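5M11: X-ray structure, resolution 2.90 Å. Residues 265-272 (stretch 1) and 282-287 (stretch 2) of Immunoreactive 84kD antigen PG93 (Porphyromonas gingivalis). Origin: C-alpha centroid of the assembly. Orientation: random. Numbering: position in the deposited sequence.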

# COMPACT_ATOMS: atom_id res chain seq x y z
N PRO A 265 -11.99 30.19 -14.81
CA PRO A 265 -11.98 28.98 -15.65
C PRO A 265 -11.00 27.91 -15.13
O PRO A 265 -9.93 27.68 -15.71
CB PRO A 265 -11.60 29.52 -17.03
CG PRO A 265 -10.79 30.71 -16.74
CD PRO A 265 -11.23 31.29 -15.44
N ILE A 266 -11.36 27.24 -14.02
CA ILE A 266 -10.55 26.16 -13.43
C ILE A 266 -11.39 24.89 -13.43
O ILE A 266 -12.38 24.81 -12.69
CB ILE A 266 -9.97 26.44 -12.00
CG1 ILE A 266 -9.66 27.94 -11.71
CG2 ILE A 266 -8.76 25.57 -11.74
CD1 ILE A 266 -8.48 28.58 -12.44
N ALA A 267 -10.98 23.91 -14.23
CA ALA A 267 -11.62 22.61 -14.36
C ALA A 267 -11.13 21.61 -13.30
O ALA A 267 -10.06 21.78 -12.73
CB ALA A 267 -11.36 22.05 -15.74
N ASP A 268 -11.94 20.55 -13.07
CA ASP A 268 -11.69 19.41 -12.20
C ASP A 268 -10.98 19.83 -10.90
O ASP A 268 -9.77 19.63 -10.74
CB ASP A 268 -10.88 18.33 -12.96
CG ASP A 268 -11.40 17.94 -14.35
OD1 ASP A 268 -12.62 17.72 -14.49
OD2 ASP A 268 -10.56 17.77 -15.28
N VAL A 269 -11.75 20.46 -10.00
CA VAL A 269 -11.28 20.96 -8.71
C VAL A 269 -11.90 20.08 -7.63
O VAL A 269 -13.13 19.99 -7.54
CB VAL A 269 -11.60 22.46 -8.51
CG1 VAL A 269 -11.13 22.94 -7.13
CG2 VAL A 269 -10.98 23.31 -9.62
N LEU A 270 -11.04 19.43 -6.82
CA LEU A 270 -11.41 18.46 -5.79
C LEU A 270 -11.37 19.02 -4.36
O LEU A 270 -11.92 18.41 -3.43
CB LEU A 270 -10.45 17.26 -5.89
CG LEU A 270 -10.48 16.42 -7.17
CD1 LEU A 270 -9.53 15.26 -7.07
CD2 LEU A 270 -11.88 15.89 -7.47
N GLY A 271 -10.71 20.17 -4.19
CA GLY A 271 -10.58 20.79 -2.88
C GLY A 271 -10.03 22.19 -2.95
O GLY A 271 -9.40 22.55 -3.95
N VAL A 272 -10.32 23.00 -1.92
CA VAL A 272 -9.85 24.39 -1.82
C VAL A 272 -9.52 24.67 -0.35
O VAL A 272 -10.26 24.22 0.53
CB VAL A 272 -10.83 25.48 -2.39
CG1 VAL A 272 -10.17 26.86 -2.36
CG2 VAL A 272 -11.28 25.17 -3.81
N TYR A 282 -5.61 27.92 -2.16
CA TYR A 282 -4.85 26.78 -2.62
C TYR A 282 -5.83 25.70 -3.12
O TYR A 282 -6.73 25.28 -2.40
CB TYR A 282 -3.89 26.32 -1.52
CG TYR A 282 -2.87 27.40 -1.19
CD1 TYR A 282 -1.72 27.57 -1.97
CD2 TYR A 282 -3.08 28.30 -0.15
CE1 TYR A 282 -0.79 28.57 -1.69
CE2 TYR A 282 -2.16 29.31 0.14
CZ TYR A 282 -1.03 29.45 -0.65
OH TYR A 282 -0.15 30.47 -0.39
N ILE A 283 -5.69 25.37 -4.40
CA ILE A 283 -6.55 24.48 -5.20
C ILE A 283 -5.93 23.07 -5.32
O ILE A 283 -4.71 22.95 -5.46
CB ILE A 283 -6.74 25.15 -6.63
CG1 ILE A 283 -7.13 26.66 -6.56
CG2 ILE A 283 -7.69 24.39 -7.55
CD1 ILE A 283 -8.31 27.06 -5.58
N ALA A 284 -6.78 22.02 -5.27
CA ALA A 284 -6.43 20.62 -5.49
C ALA A 284 -7.03 20.22 -6.85
O ALA A 284 -8.26 20.24 -7.03
CB ALA A 284 -6.96 19.73 -4.36
N LEU A 285 -6.16 19.99 -7.84
CA LEU A 285 -6.59 19.69 -9.19
C LEU A 285 -6.50 18.20 -9.49
O LEU A 285 -6.72 17.77 -10.62
CB LEU A 285 -5.78 20.52 -10.19
CG LEU A 285 -6.02 22.03 -10.08
CD1 LEU A 285 -4.88 22.81 -10.61
CD2 LEU A 285 -7.29 22.42 -10.77
N GLY A 286 -6.23 17.43 -8.44
CA GLY A 286 -6.14 15.98 -8.52
C GLY A 286 -4.95 15.49 -9.30
O GLY A 286 -3.80 15.67 -8.88
N GLU A 287 -5.24 14.88 -10.47
CA GLU A 287 -4.25 14.25 -11.35
C GLU A 287 -3.13 15.24 -11.76
O GLU A 287 -2.05 14.81 -12.16
CB GLU A 287 -4.93 13.61 -12.56
CG GLU A 287 -4.77 12.09 -12.63
CD GLU A 287 -5.77 11.22 -11.88
OE1 GLU A 287 -6.99 11.42 -12.05
OE2 GLU A 287 -5.32 10.27 -11.19

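The most unusual feature of this contact is how its two backbone hydrogen bonds are spaced: both fall on Ala 284, yet they reach two different residues of the other stretch. The amide N of Ala 284 donates to O of Gly 271 at 3.0 Å, while O of Ala 284 accepts from N of Leu 270 at 2.9 Å, nearly straight at 172°. In a regular antiparallel pair, one residue would both give to and take from a single partner. Here the carbonyl is served instead by the residue before Gly 271, so the register shifts by one residue at this point.

The next pair is Val 272 and Ile 283, an antiparallel non-hydrogen-bonded pair, their CA atoms 4.7 Å apart. Three CA-H...O contacts supplement the conventional bonds: CA of Val 272 lies 3.3 Å from O of Tyr 282, CA of Val 269 lies 3.5 Å from O of Ala 284, and CA of Leu 285 lies 3.5 Å from O of Asp 268. Such contacts are individually weak, but they follow naturally when two backbones run this close.

The side chains add an apolar cluster. Val 272 and Ile 283 share a face of the sheet, and CG1 of Val 272 meets CD1 of Ile 283 at 3.7 Å. The branched CG2 of the same isoleucine packs against CG1 of Val 269 at 3.8 Å, so its two ends touch two different valines. Beta-branched residues suit these places, offering methyl groups close to the backbone. Leu 285 continues the cluster: its CA-to-CB bond points away overall, but its longer side chain brings CD2 back to 3.6 Å from CG2 of Ile 266 and 4.0 Å from CG2 of Val 269.

Ale 284 is buried and offers a small methyl group, while its N and O carry both hydrogen bonds. Gly 286 has a positive phi of 68°, which favours glycine, and an added CB would clash with CD1 of Leu 270, 3.0 Å away. Without one, that leucine methyl rests 3.8 Å from CA of Gly 286. Asp 268 is exposed and contributes through its backbone O; its carboxylate makes no contact with stretch 2. Tyr 282 is buried, its backbone O taking the CA-H...O contact from Val 272 while the end of its side chain leads away. Together the stretches bury 422 Å², summed over both sides.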